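Local coordinates for putative HAD family hydrolase (Streptomyces avermitilis, PDB 3MMZ), which probably serves as the HAD phosphatase domain of a longer protein thought to make CMP-N-acylneuraminate from an N-acylneuraminate and CTP, at residues L17-D25 with P145-E153; H41-R52 with A71-P79. All coordinates share one frame; numbering follows the deposited sequence.

In the fold
Both contacts lie in one HAD-type Rossmannoid core built on a parallel sheet, the contact centres being about 11 Å apart. Contact 1 joins the metal-binding loop that follows strand 14-17 to the start of helix 150-159, and D18 and D20 of this loop hold a calcium ion together with N110. Contact 2 packs helix 42-53 against helix 68-76; the nearest side-chain atom of R72 there is about 13 Å from the calcium. D44 connects the two contacts, its OD1 lying 3.1 Å from R152 N in a probable hydrogen bond at the start of helix 150-159. Both contacts also reach a neighbouring subunit: R42 forms a salt bridge with D20 of that subunit, whereas D25 pairs with its R27.

Contact 1: L17-D25 with P145-E153; sequences LDFDGTQTD and PGGDGAIRE. With CA (calcium ion), chain M.
G146 and G147 run close against T22-D25, the second half of a loop (17-25) in which D18, D20 and T22 match the DxDx(T/V) pattern of HAD enzymes. Lacking side chains, the two glycines let backbone meet backbone, the CA atoms of T24 and G147 coming to 3.7 Å. No direct hydrogen bond crosses here. CA-H...O contacts contribute instead, G146 CA facing T22 O at 3.5 Å, and a water bridges the gap by donating to T22 O while accepting from G147 N and A150 N. Next after A150, I151 reaches back with its CD1, which touches L17 CD2 at 3.8 Å and T22 CG2 at 4.0 Å, T22 and I151 meeting at about a right angle.

The next shell is polar. With CG2 anti to its backbone N, T22 gives the methyl to I151 and leaves OG1 beside that N, from where it donates to the anti lone pair of D18 OD2. Q23 NE2 bonds almost straight (176°) to D18 O, from above the carbonyl plane. F19 O gathers the amides of T22 and Q23. The calcium ion is bound by D20 O, three waters, N110 and, at 2.4 Å, the same D18 OD2 that T22 OG1 holds.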
# COMPACT_ATOMS: atom_id res chain seq x y z
N LEU D 17 -18.06 -23.02 4.67
CA LEU D 17 -17.27 -22.06 3.88
C LEU D 17 -17.73 -21.97 2.43
O LEU D 17 -17.86 -22.98 1.74
CB LEU D 17 -15.78 -22.44 3.92
CG LEU D 17 -15.13 -22.67 5.29
CD1 LEU D 17 -13.74 -23.28 5.12
CD2 LEU D 17 -15.03 -21.38 6.09
N ASP D 18 -17.99 -20.75 1.98
CA ASP D 18 -18.03 -20.44 0.57
C ASP D 18 -16.62 -20.65 -0.02
O ASP D 18 -15.65 -20.71 0.73
CB ASP D 18 -18.52 -19.00 0.37
CG ASP D 18 -18.42 -18.55 -1.07
OD1 ASP D 18 -18.98 -19.22 -1.96
OD2 ASP D 18 -17.76 -17.53 -1.31
N PHE D 19 -16.51 -20.80 -1.34
CA PHE D 19 -15.20 -21.05 -1.96
C PHE D 19 -14.61 -19.85 -2.70
O PHE D 19 -13.76 -19.16 -2.15
CB PHE D 19 -15.22 -22.30 -2.85
CG PHE D 19 -13.87 -22.66 -3.41
CD1 PHE D 19 -12.88 -23.20 -2.60
CD2 PHE D 19 -13.60 -22.47 -4.76
CE1 PHE D 19 -11.63 -23.55 -3.12
CE2 PHE D 19 -12.36 -22.81 -5.30
CZ PHE D 19 -11.37 -23.35 -4.47
N ASP D 20 -15.06 -19.59 -3.93
CA ASP D 20 -14.51 -18.45 -4.69
C ASP D 20 -14.76 -17.13 -3.96
O ASP D 20 -15.89 -16.83 -3.60
CB ASP D 20 -15.08 -18.39 -6.11
CG ASP D 20 -14.67 -19.58 -6.96
OD1 ASP D 20 -13.59 -19.53 -7.60
OD2 ASP D 20 -15.44 -20.56 -7.01
N GLY D 21 -13.69 -16.37 -3.74
CA GLY D 21 -13.82 -15.05 -3.14
C GLY D 21 -13.71 -15.09 -1.63
O GLY D 21 -13.54 -14.04 -0.99
N THR D 22 -13.75 -16.30 -1.08
CA THR D 22 -13.72 -16.52 0.37
C THR D 22 -12.45 -17.28 0.75
O THR D 22 -11.70 -16.82 1.62
CB THR D 22 -15.01 -17.25 0.85
OG1 THR D 22 -16.13 -16.37 0.67
CG2 THR D 22 -14.92 -17.66 2.33
N GLN D 23 -12.22 -18.42 0.10
CA GLN D 23 -10.94 -19.14 0.19
C GLN D 23 -10.01 -18.74 -0.97
O GLN D 23 -8.88 -19.22 -1.05
CB GLN D 23 -11.20 -20.65 0.14
CG GLN D 23 -12.02 -21.14 1.30
CD GLN D 23 -12.31 -22.63 1.22
OE1 GLN D 23 -11.41 -23.46 1.32
NE2 GLN D 23 -13.58 -22.97 1.00
N THR D 24 -10.52 -17.90 -1.88
CA THR D 24 -9.71 -17.39 -3.00
C THR D 24 -9.93 -15.88 -3.10
O THR D 24 -10.85 -15.34 -2.49
CB THR D 24 -10.12 -18.00 -4.36
OG1 THR D 24 -11.31 -17.36 -4.85
CG2 THR D 24 -10.33 -19.52 -4.29
N ASP D 25 -9.10 -15.23 -3.91
CA ASP D 25 -9.24 -13.79 -4.17
C ASP D 25 -10.28 -13.48 -5.27
O ASP D 25 -10.30 -12.35 -5.81
CB ASP D 25 -7.87 -13.18 -4.52
CG ASP D 25 -7.27 -13.75 -5.81
OD1 ASP D 25 -7.90 -14.59 -6.48
OD2 ASP D 25 -6.14 -13.36 -6.17
N PRO D 145 -8.27 -10.25 3.56
CA PRO D 145 -9.19 -10.56 2.45
C PRO D 145 -9.21 -12.03 2.00
O PRO D 145 -8.35 -12.81 2.38
CB PRO D 145 -8.68 -9.67 1.32
CG PRO D 145 -7.22 -9.46 1.61
CD PRO D 145 -7.07 -9.50 3.11
N GLY D 146 -10.20 -12.39 1.18
CA GLY D 146 -10.29 -13.75 0.63
C GLY D 146 -9.05 -14.12 -0.18
O GLY D 146 -8.54 -13.32 -0.98
N GLY D 147 -8.55 -15.34 0.05
CA GLY D 147 -7.35 -15.83 -0.62
C GLY D 147 -6.05 -15.43 0.06
O GLY D 147 -4.97 -15.89 -0.33
N ASP D 148 -6.17 -14.58 1.08
CA ASP D 148 -5.01 -14.05 1.80
C ASP D 148 -4.90 -14.62 3.22
O ASP D 148 -4.03 -14.22 4.00
CB ASP D 148 -5.10 -12.51 1.82
CG ASP D 148 -3.79 -11.84 2.21
OD1 ASP D 148 -2.71 -12.41 1.98
OD2 ASP D 148 -3.85 -10.71 2.75
N GLY D 149 -5.79 -15.56 3.57
CA GLY D 149 -5.80 -16.19 4.90
C GLY D 149 -6.93 -15.77 5.82
O GLY D 149 -6.77 -15.74 7.04
N ALA D 150 -8.08 -15.45 5.23
CA ALA D 150 -9.26 -15.04 6.00
C ALA D 150 -9.76 -16.18 6.90
O ALA D 150 -10.22 -15.93 8.01
CB ALA D 150 -10.37 -14.57 5.06
N ILE D 151 -9.69 -17.42 6.42
CA ILE D 151 -10.15 -18.55 7.24
C ILE D 151 -9.17 -18.83 8.38
O ILE D 151 -9.58 -19.17 9.50
CB ILE D 151 -10.40 -19.84 6.41
CG1 ILE D 151 -11.16 -19.52 5.09
CG2 ILE D 151 -11.17 -20.88 7.24
CD1 ILE D 151 -12.45 -18.72 5.29
N ARG D 152 -7.87 -18.64 8.12
CA ARG D 152 -6.89 -18.73 9.19
C ARG D 152 -7.16 -17.72 10.30
O ARG D 152 -7.06 -18.04 11.47
CB ARG D 152 -5.46 -18.59 8.68
CG ARG D 152 -4.46 -19.15 9.70
CD ARG D 152 -3.19 -18.39 9.70
NE ARG D 152 -2.31 -18.73 10.84
CZ ARG D 152 -2.44 -18.24 12.07
NH1 ARG D 152 -1.57 -18.57 13.02
NH2 ARG D 152 -3.44 -17.42 12.37
N GLU D 153 -7.53 -16.49 9.92
CA GLU D 153 -7.92 -15.47 10.91
C GLU D 153 -9.12 -15.91 11.76
O GLU D 153 -9.09 -15.79 12.98
CB GLU D 153 -8.22 -14.14 10.21
CG GLU D 153 -8.50 -12.99 11.16
CD GLU D 153 -8.78 -11.68 10.45
OE1 GLU D 153 -8.77 -11.64 9.21
OE2 GLU D 153 -8.99 -10.66 11.15
CA CA M . -18.15 -16.43 -3.46
O HOH W 1 -18.63 -18.22 -4.98
O HOH W 2 -9.08 -16.75 2.69
O HOH W 3 -17.53 -15.01 -5.22
O HOH W 4 -20.42 -16.13 -2.94

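Contact 2: H41-R52 with A71-P79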
# COMPACT_ATOMS: atom_id res chain seq x y z
N HIS D 41 -4.87 -20.73 -0.01
CA HIS D 41 -3.87 -20.24 0.96
C HIS D 41 -3.55 -21.32 2.00
O HIS D 41 -4.45 -21.93 2.56
CB HIS D 41 -4.44 -18.98 1.62
CG HIS D 41 -3.44 -18.17 2.38
ND1 HIS D 41 -3.13 -18.42 3.70
CD2 HIS D 41 -2.71 -17.08 2.02
CE1 HIS D 41 -2.24 -17.53 4.12
NE2 HIS D 41 -1.97 -16.72 3.12
N ARG D 42 -2.25 -21.53 2.25
CA ARG D 42 -1.79 -22.58 3.17
C ARG D 42 -2.15 -22.29 4.61
O ARG D 42 -2.35 -23.21 5.41
CB ARG D 42 -0.28 -22.80 3.06
CG ARG D 42 0.17 -23.48 1.77
CD ARG D 42 0.18 -25.02 1.89
NE ARG D 42 0.82 -25.64 0.74
CZ ARG D 42 0.23 -26.48 -0.10
NH1 ARG D 42 -1.03 -26.85 0.07
NH2 ARG D 42 0.93 -26.97 -1.12
N GLY D 43 -2.18 -21.01 4.96
CA GLY D 43 -2.68 -20.56 6.26
C GLY D 43 -4.13 -20.97 6.48
O GLY D 43 -4.47 -21.50 7.54
N ASP D 44 -4.99 -20.74 5.48
CA ASP D 44 -6.37 -21.23 5.53
C ASP D 44 -6.39 -22.75 5.76
O ASP D 44 -7.19 -23.25 6.56
CB ASP D 44 -7.14 -20.93 4.23
CG ASP D 44 -7.49 -19.46 4.06
OD1 ASP D 44 -7.50 -18.70 5.06
OD2 ASP D 44 -7.77 -19.06 2.91
N GLY D 45 -5.53 -23.46 5.05
CA GLY D 45 -5.44 -24.91 5.17
C GLY D 45 -5.12 -25.35 6.59
O GLY D 45 -5.70 -26.30 7.10
N LEU D 46 -4.21 -24.64 7.23
CA LEU D 46 -3.81 -24.97 8.60
C LEU D 46 -4.93 -24.63 9.56
O LEU D 46 -5.17 -25.38 10.50
CB LEU D 46 -2.51 -24.23 8.98
CG LEU D 46 -1.89 -24.56 10.34
CD1 LEU D 46 -1.20 -25.92 10.33
CD2 LEU D 46 -0.90 -23.46 10.75
N GLY D 47 -5.60 -23.50 9.32
CA GLY D 47 -6.75 -23.07 10.12
C GLY D 47 -7.90 -24.07 10.03
O GLY D 47 -8.48 -24.45 11.04
N ILE D 48 -8.23 -24.47 8.82
CA ILE D 48 -9.30 -25.44 8.58
C ILE D 48 -8.99 -26.78 9.27
O ILE D 48 -9.86 -27.37 9.92
CB ILE D 48 -9.54 -25.61 7.05
CG1 ILE D 48 -10.17 -24.33 6.49
CG2 ILE D 48 -10.39 -26.85 6.75
CD1 ILE D 48 -10.07 -24.14 4.96
N ALA D 49 -7.75 -27.26 9.13
CA ALA D 49 -7.37 -28.51 9.78
C ALA D 49 -7.45 -28.41 11.30
O ALA D 49 -7.88 -29.36 11.97
CB ALA D 49 -5.97 -28.96 9.33
N ALA D 50 -7.07 -27.25 11.84
CA ALA D 50 -7.15 -27.00 13.28
C ALA D 50 -8.59 -26.99 13.76
O ALA D 50 -8.90 -27.57 14.80
CB ALA D 50 -6.44 -25.70 13.65
N LEU D 51 -9.48 -26.34 13.01
CA LEU D 51 -10.91 -26.33 13.33
C LEU D 51 -11.51 -27.75 13.28
O LEU D 51 -12.23 -28.16 14.20
CB LEU D 51 -11.68 -25.36 12.41
CG LEU D 51 -11.34 -23.87 12.57
CD1 LEU D 51 -11.86 -23.04 11.40
CD2 LEU D 51 -11.88 -23.33 13.90
N ARG D 52 -11.17 -28.49 12.24
CA ARG D 52 -11.61 -29.88 12.09
C ARG D 52 -11.13 -30.76 13.25
O ARG D 52 -11.91 -31.52 13.81
CB ARG D 52 -11.15 -30.44 10.74
CG ARG D 52 -11.51 -31.92 10.53
CD ARG D 52 -11.06 -32.42 9.16
NE ARG D 52 -9.69 -32.03 8.83
CZ ARG D 52 -8.59 -32.69 9.19
NH1 ARG D 52 -8.67 -33.80 9.91
NH2 ARG D 52 -7.40 -32.23 8.82
N ALA D 71 -11.61 -30.65 -5.37
CA ALA D 71 -10.19 -30.98 -5.28
C ALA D 71 -9.59 -30.36 -4.02
O ALA D 71 -8.82 -31.01 -3.32
CB ALA D 71 -9.45 -30.50 -6.53
N ARG D 72 -9.98 -29.12 -3.73
CA ARG D 72 -9.56 -28.45 -2.49
C ARG D 72 -10.15 -29.15 -1.28
O ARG D 72 -9.45 -29.42 -0.29
CB ARG D 72 -10.00 -26.98 -2.50
CG ARG D 72 -9.56 -26.19 -1.27
CD ARG D 72 -8.04 -26.24 -1.11
NE ARG D 72 -7.58 -25.35 -0.05
CZ ARG D 72 -6.40 -25.44 0.55
NH1 ARG D 72 -5.50 -26.35 0.17
NH2 ARG D 72 -6.11 -24.58 1.51
N ALA D 73 -11.45 -29.48 -1.36
CA ALA D 73 -12.15 -30.13 -0.27
C ALA D 73 -11.49 -31.49 0.05
O ALA D 73 -11.36 -31.86 1.22
CB ALA D 73 -13.62 -30.30 -0.61
N ARG D 74 -11.06 -32.19 -1.00
CA ARG D 74 -10.38 -33.49 -0.89
C ARG D 74 -9.07 -33.36 -0.10
O ARG D 74 -8.84 -34.10 0.85
CB ARG D 74 -10.11 -34.07 -2.28
CG ARG D 74 -9.98 -35.59 -2.34
CD ARG D 74 -10.23 -36.13 -3.75
NE ARG D 74 -9.21 -35.70 -4.72
CZ ARG D 74 -9.45 -34.88 -5.75
NH1 ARG D 74 -8.45 -34.55 -6.57
NH2 ARG D 74 -10.67 -34.40 -5.98
N LYS D 75 -8.24 -32.39 -0.49
CA LYS D 75 -6.98 -32.14 0.18
C LYS D 75 -7.18 -31.75 1.65
O LYS D 75 -6.42 -32.16 2.52
CB LYS D 75 -6.14 -31.11 -0.61
CG LYS D 75 -5.73 -29.83 0.13
CD LYS D 75 -4.58 -30.01 1.10
CE LYS D 75 -3.22 -29.92 0.42
NZ LYS D 75 -2.18 -29.86 1.46
N LEU D 76 -8.23 -30.98 1.93
CA LEU D 76 -8.55 -30.54 3.28
C LEU D 76 -9.27 -31.62 4.12
O LEU D 76 -9.47 -31.44 5.32
CB LEU D 76 -9.41 -29.27 3.25
CG LEU D 76 -8.79 -27.99 2.65
CD1 LEU D 76 -9.84 -26.89 2.59
CD2 LEU D 76 -7.58 -27.55 3.45
N LYS D 77 -9.67 -32.72 3.47
CA LYS D 77 -10.44 -33.79 4.14
C LYS D 77 -11.78 -33.31 4.73
O LYS D 77 -12.17 -33.71 5.84
CB LYS D 77 -9.61 -34.49 5.24
CG LYS D 77 -8.30 -35.12 4.79
CD LYS D 77 -7.54 -35.62 6.02
CE LYS D 77 -6.48 -36.65 5.65
NZ LYS D 77 -5.18 -36.01 5.30
N ILE D 78 -12.47 -32.43 4.01
CA ILE D 78 -13.78 -31.95 4.43
C ILE D 78 -14.81 -32.09 3.31
O ILE D 78 -14.46 -32.01 2.13
CB ILE D 78 -13.75 -30.48 4.99
CG1 ILE D 78 -13.29 -29.48 3.93
CG2 ILE D 78 -12.91 -30.38 6.27
CD1 ILE D 78 -13.40 -28.02 4.39
N PRO D 79 -16.09 -32.33 3.67
CA PRO D 79 -17.10 -32.57 2.64
C PRO D 79 -17.41 -31.33 1.81
O PRO D 79 -17.21 -30.20 2.26
CB PRO D 79 -18.34 -33.02 3.43
CG PRO D 79 -17.87 -33.29 4.81
CD PRO D 79 -16.66 -32.46 5.03
O HOH W 5 -8.12 -30.39 7.11
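R52 reaches from helix 42-52 across the C-terminal end of helix 71-76. Its CG is anti to the backbone N (chi1 177°), and CB and CG carry the chain straight outward. R52 CD lies 3.7 Å from K77 O and 4.0 Å from I78 CG2, where a bend at chi3 (46°) swings R52 NE to within 3.6 Å of L76 O. R52 NH2 donates to a water at 2.6 Å that donates to L76 O. A49 O lies above one face of the guanidinium and K77 CD above the opposite one, both toward the rim. K77 closes helix 71-76 in a Schellman motif.

Deeper in, I48 packs on L76 and I78: its CD1 meets L76 CD1 at 3.6 Å and its CG2 meets I78 CD1, each pair at about a right angle. L76 CD2 rests on G45 CA and on the centre of one face of the R72 guanidinium. At the far end R42 and K75 form salt bridges with E36 and E64 of a neighbouring subunit, respectively. The axes of segments 42-52 and 71-76 pass 11.2 Å apart at -55°: consecutive helices, leading into strands 57-62 and 80-82, packed together beside the parallel sheet of the Rossmannoid HAD fold.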